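PDB 4KQ9: ribose ABC transporter, substrate binding protein from Conexibacter woesei, which probably binds ribose or a related sugar in the periplasm and delivers it to an ABC transporter for uptake. Local coordinates for residues A[117-122]-A[241-246]; A[121-126]-A[218-223]; A[132-137]-A[189-194]; A[201-206]-A[237-242]; A[229-234]-A[277-282]. The protein carries 1 engineered substitution. One frame throughout, in Å; residues are numbered along the deposited sequence. Where two conformers were deposited one is given.

How the contacts relate
All five contacts lie in the same lobe of this two-lobed protein, and they differ in depth and chemistry. Contacts 1 and 2 both use helix 112-126, which packs apolar and aromatic side chains first on strand 241-244, then on strand 220-222. Contact 3 pairs strands 132-136 and 193-196, in the parallel sheet that also holds 220-222, so backbone hydrogen bonds dominate there, and its outer end is bridged by water. Contacts 4 and 5 involve the chain around strand 241-244 and its antiparallel partner 277-280. Contact 4 is partly buried and wholly van der Waals; contact 5 is buried and adds one hydroxyl-to-carbonyl bond. Contact 1 lies nearest the centre of the chain and contact 3 farthest.

Contact 1: A[117-122]-A[241-246]; sequences RLKATY and LTVSQC
A CH-pi contact between L241 and the Y122 ring is the main feature. Y122 CG stands anti to the backbone N (chi1 -177°), beside L241 CD2, and the two side chains slide past each other in opposite directions. L241 CB lies over the ring face, 4.2 Å from the centroid of Y122 and 14° off the ring normal; L241 CD1 covers the same ring at Y122 CD1, 4.0 Å away.

The aliphatic contacts follow. L241 CD2 presses on Y122 CB at 3.6 Å, while K119 CG touches V243 CG2 at 4.0 Å and L241 CD2 at 4.1 Å. K119 thus contributes its methylene stem here, its NZ being hydrogen-bonded to T224 OG1 and Y196 O. An alanine in place of Y122 would keep the CB contact but would probably leave L241 CB and CD1 facing a gap where the ring had been.

L241 and V243, two residues apart, both point at the helix. The axis of segment 117-122 runs nearly antiparallel to that of 241-244 (162°), 9.5 Å away at closest approach. This is the helix-on-strand layering of an alpha/beta lobe, as in type I periplasmic binding proteins.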
# COMPACT_ATOMS: atom_id res chain seq x y z
N ARG A 117 -9.30 4.66 8.02
CA ARG A 117 -10.16 4.51 9.20
C ARG A 117 -9.40 3.93 10.38
O ARG A 117 -9.65 4.30 11.54
CB ARG A 117 -11.36 3.59 8.90
CG ARG A 117 -12.43 4.24 8.05
CD ARG A 117 -13.72 3.41 7.94
NE ARG A 117 -13.79 2.76 6.64
CZ ARG A 117 -13.37 1.52 6.42
NH1 ARG A 117 -13.44 1.04 5.21
NH2 ARG A 117 -12.90 0.76 7.40
N LEU A 118 -8.50 2.99 10.12
CA LEU A 118 -7.72 2.44 11.21
C LEU A 118 -6.84 3.52 11.90
O LEU A 118 -6.72 3.59 13.18
CB LEU A 118 -6.80 1.31 10.75
CG LEU A 118 -7.49 0.04 10.20
CD1 LEU A 118 -6.39 -0.84 9.62
CD2 LEU A 118 -8.28 -0.68 11.30
N LYS A 119 -6.21 4.34 11.05
CA LYS A 119 -5.34 5.40 11.53
C LYS A 119 -6.10 6.50 12.32
O LYS A 119 -5.65 6.90 13.40
CB LYS A 119 -4.55 6.00 10.35
CG LYS A 119 -3.45 5.04 9.87
CD LYS A 119 -3.10 5.36 8.40
CE LYS A 119 -1.94 6.29 8.25
NZ LYS A 119 -1.52 6.72 6.86
N ALA A 120 -7.18 6.93 11.75
CA ALA A 120 -8.04 7.94 12.35
C ALA A 120 -8.67 7.47 13.65
O ALA A 120 -8.68 8.24 14.65
CB ALA A 120 -9.04 8.44 11.37
N THR A 121 -9.08 6.17 13.71
CA THR A 121 -9.63 5.60 14.91
C THR A 121 -8.62 5.44 16.03
O THR A 121 -8.94 5.67 17.23
CB THR A 121 -10.31 4.24 14.59
OG1 THR A 121 -11.23 4.46 13.56
CG2 THR A 121 -11.01 3.67 15.78
N TYR A 122 -7.38 5.06 15.68
CA TYR A 122 -6.34 4.97 16.62
C TYR A 122 -6.20 6.33 17.35
O TYR A 122 -6.04 6.37 18.60
CB TYR A 122 -5.00 4.59 15.95
CG TYR A 122 -3.91 4.41 16.93
CD1 TYR A 122 -3.76 3.20 17.60
CD2 TYR A 122 -3.05 5.46 17.23
CE1 TYR A 122 -2.75 3.02 18.49
CE2 TYR A 122 -2.04 5.30 18.15
CZ TYR A 122 -1.91 4.06 18.77
OH TYR A 122 -0.97 3.85 19.70
N LEU A 241 1.87 4.88 15.44
CA LEU A 241 1.26 3.78 14.67
C LEU A 241 1.78 3.79 13.25
O LEU A 241 1.91 4.88 12.62
CB LEU A 241 -0.25 3.96 14.60
CG LEU A 241 -1.15 2.98 13.83
CD1 LEU A 241 -1.37 1.81 14.73
CD2 LEU A 241 -2.57 3.52 13.53
N THR A 242 2.05 2.63 12.72
CA THR A 242 2.15 2.49 11.28
C THR A 242 1.33 1.29 10.82
O THR A 242 0.95 0.42 11.64
CB THR A 242 3.63 2.35 10.87
OG1 THR A 242 3.75 2.38 9.45
CG2 THR A 242 4.25 1.08 11.40
N VAL A 243 1.08 1.20 9.52
CA VAL A 243 0.25 0.12 9.00
C VAL A 243 1.04 -0.61 7.91
O VAL A 243 1.54 0.04 6.97
CB VAL A 243 -1.08 0.64 8.47
CG1 VAL A 243 -2.02 -0.53 8.00
CG2 VAL A 243 -1.80 1.40 9.56
N SER A 244 1.14 -1.94 8.01
CA SER A 244 1.70 -2.78 6.90
C SER A 244 0.62 -3.17 5.89
O SER A 244 -0.50 -3.52 6.29
CB SER A 244 2.31 -4.02 7.45
OG SER A 244 2.62 -4.88 6.39
N GLN A 245 0.95 -3.05 4.60
CA GLN A 245 0.08 -3.51 3.54
C GLN A 245 0.41 -4.92 3.14
O GLN A 245 -0.10 -5.37 2.15
CB GLN A 245 0.29 -2.61 2.35
CG GLN A 245 -0.21 -1.21 2.58
CD GLN A 245 -0.16 -0.41 1.28
OE1 GLN A 245 0.62 0.52 1.14
NE2 GLN A 245 -0.95 -0.82 0.30
N CYS A 246 1.28 -5.61 3.88
CA CYS A 246 1.47 -7.07 3.74
C CYS A 246 1.86 -7.50 2.33
O CYS A 246 1.19 -8.31 1.70
CB CYS A 246 0.19 -7.76 4.16
SG CYS A 246 -0.19 -7.50 5.92

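Contact 2: A[121-126]-A[218-223]; sequences TYIADR and KIMVVG. Engineered in segment 218-223: M220 (natural residue Val).
M220 and V222 of strand 220-222 face Y122, I123 and R126 of helix 112-126, a helix laid on one strand of the parallel alpha/beta sheet, with a Met-aromatic contact as its distinctive element. M220 is an engineered selenomethionine where the natural sequence has valine, so its contacts belong to this construct. Its SE lies obliquely to the Y122 ring, 5.4 Å from the centroid and 60° off the normal.

The M220 side chain leaves the strand extended and then bends at its last torsion (chi3 -71°), which brings CE alongside the helix. CE meets I123 CG2 at 3.9 Å and comes within 3.7 Å of the carbonyl O of I123. SE itself rests on R126 CB at 3.6 Å, so the long side chain is held against two helix residues one turn apart.

Deeper in, I123 has CG1 anti to its carbonyl carbon, and the nearly extended continuation carries CD1 onto V222. There I123 CD1 touches V222 CG2 at 3.8 Å, and V222 CG1 lies close to both CG1 and CD1 of I123. The same V222 CG1 approaches Y122 CD2 at 4.2 Å, again obliquely to the ring.

R126 is extended from CG to NE, and its guanidinium lies against the Y122 ring in a cation-pi arrangement, with Y122 CE1 above the centre of the guanidinium. One hydrogen bond helps fix the rotation of that group: R126 NH1 donates to Y122 O at 2.8 Å, in the carbonyl plane on a lone pair, with an N-H...O angle of 143°.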
# COMPACT_ATOMS: atom_id res chain seq x y z
N THR A 121 -9.08 6.17 13.71
CA THR A 121 -9.63 5.60 14.91
C THR A 121 -8.62 5.44 16.03
O THR A 121 -8.94 5.67 17.23
CB THR A 121 -10.31 4.24 14.59
OG1 THR A 121 -11.23 4.46 13.56
CG2 THR A 121 -11.01 3.67 15.78
N TYR A 122 -7.38 5.06 15.68
CA TYR A 122 -6.34 4.97 16.62
C TYR A 122 -6.20 6.33 17.35
O TYR A 122 -6.04 6.37 18.60
CB TYR A 122 -5.00 4.59 15.95
CG TYR A 122 -3.91 4.41 16.93
CD1 TYR A 122 -3.76 3.20 17.60
CD2 TYR A 122 -3.05 5.46 17.23
CE1 TYR A 122 -2.75 3.02 18.49
CE2 TYR A 122 -2.04 5.30 18.15
CZ TYR A 122 -1.91 4.06 18.77
OH TYR A 122 -0.97 3.85 19.70
N ILE A 123 -6.19 7.39 16.56
CA ILE A 123 -5.96 8.75 17.08
C ILE A 123 -7.18 9.18 17.91
O ILE A 123 -7.02 9.60 19.05
CB ILE A 123 -5.77 9.76 15.94
CG1 ILE A 123 -4.35 9.60 15.34
CG2 ILE A 123 -5.92 11.19 16.45
CD1 ILE A 123 -4.24 10.23 13.96
N ALA A 124 -8.36 9.02 17.34
CA ALA A 124 -9.61 9.28 18.06
C ALA A 124 -9.68 8.55 19.44
O ALA A 124 -9.94 9.18 20.43
CB ALA A 124 -10.80 9.00 17.18
N ASP A 125 -9.34 7.27 19.52
CA ASP A 125 -9.40 6.59 20.79
C ASP A 125 -8.43 7.20 21.82
O ASP A 125 -8.64 7.02 23.01
CB ASP A 125 -9.16 5.07 20.63
CG ASP A 125 -10.27 4.39 19.86
OD1 ASP A 125 -11.36 4.98 19.69
OD2 ASP A 125 -10.05 3.27 19.37
N ARG A 126 -7.37 7.88 21.38
CA ARG A 126 -6.34 8.20 22.31
C ARG A 126 -6.22 9.65 22.64
O ARG A 126 -5.56 9.97 23.61
CB ARG A 126 -4.99 7.67 21.83
CG ARG A 126 -4.92 6.19 22.05
CD ARG A 126 -3.77 5.56 21.32
NE ARG A 126 -3.88 4.12 21.38
CZ ARG A 126 -4.83 3.40 20.79
NH1 ARG A 126 -5.78 3.95 20.07
NH2 ARG A 126 -4.80 2.07 20.92
N LYS A 218 4.58 13.30 22.53
CA LYS A 218 3.58 14.28 22.94
C LYS A 218 2.54 14.55 21.81
O LYS A 218 1.37 14.90 22.04
CB LYS A 218 4.29 15.58 23.29
CG LYS A 218 3.37 16.59 23.98
CD LYS A 218 2.62 17.46 23.00
N ILE A 219 3.00 14.49 20.59
CA ILE A 219 2.10 14.58 19.44
C ILE A 219 2.06 13.20 18.84
O ILE A 219 3.10 12.61 18.55
CB ILE A 219 2.65 15.57 18.39
CG1 ILE A 219 2.63 17.02 18.93
CG2 ILE A 219 1.85 15.49 17.12
CD1 ILE A 219 3.41 17.99 18.10
N MSE A 220 0.87 12.67 18.64
CA MSE A 220 0.79 11.31 18.08
C MSE A 220 0.98 11.34 16.57
O MSE A 220 0.21 11.98 15.86
CB MSE A 220 -0.58 10.66 18.34
CG MSE A 220 -0.75 10.31 19.82
SE MSE A 220 -2.45 9.28 19.86
CE MSE A 220 -3.56 10.76 19.51
N VAL A 221 1.97 10.65 16.08
CA VAL A 221 2.25 10.59 14.63
C VAL A 221 1.92 9.20 14.08
O VAL A 221 2.36 8.21 14.67
CB VAL A 221 3.75 10.83 14.44
CG1 VAL A 221 4.18 10.51 13.05
CG2 VAL A 221 4.11 12.26 14.90
N VAL A 222 1.15 9.14 12.98
CA VAL A 222 0.71 7.90 12.36
C VAL A 222 1.01 7.95 10.85
O VAL A 222 0.87 9.02 10.18
CB VAL A 222 -0.80 7.59 12.62
CG1 VAL A 222 -1.21 7.71 14.13
CG2 VAL A 222 -1.66 8.51 11.81
N GLY A 223 1.43 6.82 10.33
CA GLY A 223 1.87 6.68 8.91
C GLY A 223 1.44 5.32 8.35
O GLY A 223 0.71 4.61 9.01

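Contact 3: A[132-137]-A[189-194]; sequences TVAMVN and SDVGAI
V133 and A134 pair with A193 and I194 in parallel register, joining strands 132-136 and 193-196 at the middle of the lobe's four-stranded parallel sheet, which has the 2-1-3-4 strand order of a doubly wound alpha/beta fold. The tight part is here. A134 N donates to A193 O at 3.1 Å with an N-H...O angle of 160°, and the CA-H groups of V133 and I194 each approach a carbonyl, that of A193 and that of A134. On the sheet face carrying A134, V136 and I194, V136 CG2 meets I194 CG2 at 3.9 Å and A134 CB meets V191 CG2 at 4.1 Å, beneath helix 174-187. On the other face V133 CG2 packs on A193, 3.5 Å from its O.

Toward T132 the regular pairing gives way, though T132 OG1 still lies 3.4 Å from V191 CA. T132 O accepts from G192 N at 2.9 Å, the donor tilted 34° from the carbonyl plane, and only weakly from A193 N. Beyond that, T132 and D190 are linked through solvent. One water accepts from T132 N and donates to D190 O. A second lies 2.9 Å from T132 OG1 and donates to D190 OD1 at 2.7 Å.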
# COMPACT_ATOMS: atom_id res chain seq x y z
N THR A 132 -6.77 18.05 18.84
CA THR A 132 -7.04 18.38 17.44
C THR A 132 -6.01 17.58 16.60
O THR A 132 -5.04 17.08 17.13
CB THR A 132 -6.72 19.84 17.12
OG1 THR A 132 -5.40 20.11 17.57
CG2 THR A 132 -7.70 20.88 17.75
N VAL A 133 -6.21 17.55 15.30
CA VAL A 133 -5.35 16.75 14.38
C VAL A 133 -5.03 17.58 13.14
O VAL A 133 -5.83 18.43 12.72
CB VAL A 133 -6.04 15.45 13.99
CG1 VAL A 133 -7.29 15.72 13.18
CG2 VAL A 133 -5.11 14.56 13.13
N ALA A 134 -3.87 17.33 12.53
CA ALA A 134 -3.55 17.81 11.24
C ALA A 134 -3.20 16.65 10.33
O ALA A 134 -2.80 15.55 10.78
CB ALA A 134 -2.36 18.76 11.30
N MSE A 135 -3.39 16.90 9.05
CA MSE A 135 -3.19 15.87 8.03
C MSE A 135 -2.19 16.37 7.06
O MSE A 135 -2.34 17.48 6.51
CB MSE A 135 -4.56 15.56 7.37
CG MSE A 135 -5.48 14.89 8.36
SE MSE A 135 -7.22 14.46 7.43
CE MSE A 135 -6.56 13.19 6.02
N VAL A 136 -1.16 15.56 6.86
CA VAL A 136 -0.13 15.80 5.85
C VAL A 136 -0.25 14.71 4.80
O VAL A 136 0.29 13.58 4.94
CB VAL A 136 1.28 15.87 6.48
CG1 VAL A 136 2.41 15.98 5.40
CG2 VAL A 136 1.39 17.04 7.48
N ASN A 137 -0.93 15.06 3.74
CA ASN A 137 -1.26 14.13 2.69
C ASN A 137 -0.14 14.16 1.71
O ASN A 137 0.61 15.11 1.72
CB ASN A 137 -2.59 14.47 2.01
CG ASN A 137 -3.79 14.42 2.94
OD1 ASN A 137 -4.36 13.34 3.23
ND2 ASN A 137 -4.24 15.60 3.37
N SER A 189 0.74 25.07 17.19
CA SER A 189 1.77 24.34 17.95
C SER A 189 1.23 23.32 18.96
O SER A 189 1.99 22.46 19.40
CB SER A 189 2.69 25.34 18.66
OG SER A 189 1.88 26.16 19.47
N ASP A 190 -0.05 23.42 19.30
CA ASP A 190 -0.73 22.56 20.27
C ASP A 190 -1.50 21.37 19.66
O ASP A 190 -2.27 20.75 20.36
CB ASP A 190 -1.75 23.42 21.05
CG ASP A 190 -2.77 24.11 20.13
OD1 ASP A 190 -2.57 24.19 18.88
OD2 ASP A 190 -3.77 24.61 20.67
N VAL A 191 -1.33 21.11 18.36
CA VAL A 191 -1.99 19.99 17.69
C VAL A 191 -1.70 18.70 18.48
O VAL A 191 -0.59 18.48 18.93
CB VAL A 191 -1.53 19.94 16.20
CG1 VAL A 191 -0.09 19.49 16.02
CG2 VAL A 191 -2.48 19.12 15.36
N GLY A 192 -2.69 17.83 18.63
CA GLY A 192 -2.43 16.58 19.36
C GLY A 192 -1.93 15.42 18.55
O GLY A 192 -1.35 14.51 19.09
N ALA A 193 -2.20 15.41 17.26
CA ALA A 193 -1.81 14.30 16.42
C ALA A 193 -1.58 14.81 15.00
O ALA A 193 -2.20 15.78 14.57
CB ALA A 193 -2.91 13.21 16.39
N ILE A 194 -0.73 14.12 14.26
CA ILE A 194 -0.53 14.40 12.84
C ILE A 194 -0.58 13.09 12.06
O ILE A 194 0.11 12.09 12.37
CB ILE A 194 0.80 15.19 12.56
CG1 ILE A 194 0.86 16.43 13.45
CG2 ILE A 194 0.89 15.58 11.08
CD1 ILE A 194 2.15 17.24 13.37
O HOH W 1 -4.66 19.00 20.61
O HOH W 2 -4.50 22.86 17.54

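Contact 4: A[201-206]-A[237-242]; sequences GALGGI and GTMALT
I206 is the main bump of this contact: its CG1, CG2 and CD1 each meet a different part of the loop at T238 and M239, so that it lies in the angle between T238 and the M239 stem. CG2 lies against T238 CB at 4.0 Å, CG1 meets M239 CG at 3.8 Å, and CD1 reaches the backbone between the two. The turn of chi2 (-51°) sends CD1 to within 3.0 Å of T238 O, a very close approach for carbon and oxygen that marks this as the tightest point of the contact. I206 crosses both T238 and M239 at about a right angle, so each side chain presses across the other.

The complementary bump comes from M239. Its SE lies in the groove of helix 199-211 bounded by A202 CB, 4.1 Å away, and L203 CD2, 4.0 Å away. A202 and L203 precede I206 by four and three residues, so all three lie on one side of the helix, and the selenomethionine spans a full helical turn, with CG at I206 and SE at the other end. L203 also meets it crosswise. An alanine in place of I206 would probably open a gap beside M239 CG and T238 O, leaving the M239 side chain freer to shift.

Around this interface, V221 of strand 220-222 touches A202, I206 and M239 alike. Helix 228-236, ended by the Schellman motif at G237, supports M239 through A230, A233 and V234. The turn thus sits between helices 199-211 and 228-236, against strand 220-222, whose V221 also bonds by backbone to A240.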
# COMPACT_ATOMS: atom_id res chain seq x y z
N GLY A 201 6.94 10.33 5.01
CA GLY A 201 6.37 11.66 5.35
C GLY A 201 6.52 11.84 6.84
O GLY A 201 7.04 12.82 7.34
N ALA A 202 6.08 10.84 7.57
CA ALA A 202 6.10 10.87 9.03
C ALA A 202 7.50 10.93 9.61
O ALA A 202 7.72 11.54 10.62
CB ALA A 202 5.35 9.63 9.53
N LEU A 203 8.44 10.26 8.96
CA LEU A 203 9.80 10.23 9.43
C LEU A 203 10.41 11.65 9.37
O LEU A 203 11.17 12.05 10.22
CB LEU A 203 10.62 9.20 8.63
CG LEU A 203 10.25 7.73 8.98
CD1 LEU A 203 10.90 6.64 8.11
CD2 LEU A 203 10.55 7.42 10.39
N GLY A 204 10.02 12.39 8.35
CA GLY A 204 10.33 13.82 8.27
C GLY A 204 9.61 14.66 9.30
O GLY A 204 10.22 15.53 9.96
N GLY A 205 8.33 14.38 9.51
CA GLY A 205 7.63 15.04 10.60
C GLY A 205 8.21 14.92 11.97
O GLY A 205 8.21 15.86 12.75
N ILE A 206 8.70 13.72 12.31
CA ILE A 206 9.31 13.46 13.58
C ILE A 206 10.52 14.36 13.81
O ILE A 206 10.72 14.80 14.90
CB ILE A 206 9.66 11.94 13.57
CG1 ILE A 206 8.37 11.13 13.63
CG2 ILE A 206 10.65 11.48 14.61
CD1 ILE A 206 7.45 11.51 14.67
N GLY A 237 8.87 5.02 20.39
CA GLY A 237 7.84 5.95 20.93
C GLY A 237 7.80 7.32 20.22
O GLY A 237 7.06 8.25 20.64
N THR A 238 8.58 7.52 19.16
CA THR A 238 8.54 8.82 18.49
C THR A 238 7.41 8.81 17.44
O THR A 238 6.90 9.87 17.12
CB THR A 238 9.83 9.16 17.78
OG1 THR A 238 10.22 8.06 16.96
CG2 THR A 238 11.01 9.47 18.77
N MSE A 239 7.02 7.62 16.94
CA MSE A 239 5.81 7.45 16.10
C MSE A 239 4.85 6.60 16.88
O MSE A 239 5.30 5.72 17.64
CB MSE A 239 6.14 6.71 14.83
CG MSE A 239 6.74 7.66 13.81
SE MSE A 239 6.92 6.79 12.04
CE MSE A 239 5.36 5.76 12.03
N ALA A 240 3.55 6.81 16.73
CA ALA A 240 2.54 6.03 17.48
C ALA A 240 2.07 4.78 16.75
O ALA A 240 1.79 3.78 17.40
CB ALA A 240 1.33 6.88 17.84
N LEU A 241 1.87 4.88 15.44
CA LEU A 241 1.26 3.78 14.67
C LEU A 241 1.78 3.79 13.25
O LEU A 241 1.91 4.88 12.62
CB LEU A 241 -0.25 3.96 14.60
CG LEU A 241 -1.15 2.98 13.83
CD1 LEU A 241 -1.37 1.81 14.73
CD2 LEU A 241 -2.57 3.52 13.53
N THR A 242 2.05 2.63 12.72
CA THR A 242 2.15 2.49 11.28
C THR A 242 1.33 1.29 10.82
O THR A 242 0.95 0.42 11.64
CB THR A 242 3.63 2.35 10.87
OG1 THR A 242 3.75 2.38 9.45
CG2 THR A 242 4.25 1.08 11.40

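Contact 5: A[229-234]-A[277-282]; sequences GALAAV and IEIDTE
L231 and V234 pack on I279 through T281 in a buried helix-on-strand contact, where helix 228-236 covers the antiparallel pair formed by strands 241-244 and 277-280 in an alpha/beta lobe. The segment axes approach to 8.9 Å at an angle of 46°, so the helix crosses the strand obliquely and different helix residues meet different parts of it.

Near the start of the overlap the contact is purely apolar. L231 CD2 meets I279 CD1 at 3.5 Å, closer than usual for two methyls, and the same CD2 lies 4.1 Å from I279 CG2. I284 and M288 of helix 284-289 also touch L231.

V234, one turn on, addresses the backbone instead. With CG1 anti to its own backbone N (chi1 172°), the methyl points at the peptide joining D280 to T281, 3.4 Å from D280 C and 3.4 Å from T281 N, where the strand gives way to a loop. V234 also touches M239 and T242.

The polar element joins the last turn of the helix to that same loop. T281 OG1 stands anti to its carbonyl carbon and donates to V234 O at 3.0 Å, in the carbonyl plane on a lone pair, with a C=O...O angle of 140°.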
# COMPACT_ATOMS: atom_id res chain seq x y z
N GLY A 229 12.46 2.22 9.09
CA GLY A 229 12.62 3.39 10.00
C GLY A 229 11.39 3.65 10.85
O GLY A 229 11.47 4.09 11.99
N ALA A 230 10.23 3.34 10.27
CA ALA A 230 8.96 3.42 10.98
C ALA A 230 8.84 2.41 12.09
O ALA A 230 8.38 2.72 13.13
CB ALA A 230 7.81 3.27 10.02
N LEU A 231 9.25 1.20 11.87
CA LEU A 231 9.17 0.21 12.92
C LEU A 231 10.07 0.65 14.08
O LEU A 231 9.66 0.59 15.21
CB LEU A 231 9.58 -1.10 12.35
CG LEU A 231 8.62 -1.71 11.34
CD1 LEU A 231 9.32 -2.87 10.63
CD2 LEU A 231 7.32 -2.09 11.97
N ALA A 232 11.25 1.18 13.78
CA ALA A 232 12.15 1.64 14.85
C ALA A 232 11.56 2.85 15.60
O ALA A 232 11.56 2.93 16.83
CB ALA A 232 13.46 1.98 14.22
N ALA A 233 10.99 3.76 14.86
CA ALA A 233 10.33 4.93 15.50
C ALA A 233 9.14 4.55 16.38
O ALA A 233 8.93 5.11 17.48
CB ALA A 233 9.97 5.99 14.45
N VAL A 234 8.35 3.57 15.92
CA VAL A 234 7.26 3.09 16.69
C VAL A 234 7.80 2.43 17.96
O VAL A 234 7.26 2.68 19.01
CB VAL A 234 6.37 2.12 15.92
CG1 VAL A 234 5.35 1.50 16.87
CG2 VAL A 234 5.58 2.88 14.85
N ILE A 277 -2.06 -4.85 8.67
CA ILE A 277 -1.74 -5.04 10.07
C ILE A 277 -1.23 -3.73 10.66
O ILE A 277 -0.29 -3.16 10.13
CB ILE A 277 -0.68 -6.12 10.30
CG1 ILE A 277 -1.23 -7.48 9.88
CG2 ILE A 277 -0.40 -6.23 11.78
CD1 ILE A 277 -0.34 -8.66 10.06
N GLU A 278 -1.88 -3.26 11.71
CA GLU A 278 -1.47 -2.08 12.51
C GLU A 278 -0.42 -2.44 13.54
O GLU A 278 -0.54 -3.48 14.26
CB GLU A 278 -2.65 -1.57 13.34
CG GLU A 278 -3.87 -1.22 12.57
CD GLU A 278 -5.08 -0.94 13.47
OE1 GLU A 278 -5.04 -0.03 14.34
OE2 GLU A 278 -6.11 -1.64 13.30
N ILE A 279 0.56 -1.55 13.71
CA ILE A 279 1.68 -1.76 14.57
C ILE A 279 1.77 -0.51 15.42
O ILE A 279 1.96 0.55 14.85
CB ILE A 279 2.95 -1.87 13.72
CG1 ILE A 279 2.76 -2.91 12.63
CG2 ILE A 279 4.15 -2.20 14.57
CD1 ILE A 279 4.05 -3.25 11.96
N ASP A 280 1.61 -0.61 16.75
CA ASP A 280 1.73 0.54 17.62
C ASP A 280 2.75 0.29 18.71
O ASP A 280 3.29 -0.82 18.85
CB ASP A 280 0.38 1.07 18.10
CG ASP A 280 -0.28 0.15 19.16
OD1 ASP A 280 0.36 -0.11 20.20
OD2 ASP A 280 -1.43 -0.28 18.95
N THR A 281 3.11 1.34 19.42
CA THR A 281 4.18 1.27 20.39
C THR A 281 3.90 0.16 21.43
O THR A 281 4.78 -0.63 21.70
CB THR A 281 4.44 2.65 21.07
OG1 THR A 281 4.67 3.66 20.07
CG2 THR A 281 5.70 2.58 21.99
N GLU A 282 2.67 0.06 21.90
CA GLU A 282 2.29 -0.98 22.86
C GLU A 282 2.27 -2.42 22.30
O GLU A 282 2.54 -3.34 23.03
CB GLU A 282 0.96 -0.68 23.55
CG GLU A 282 -0.27 -0.47 22.66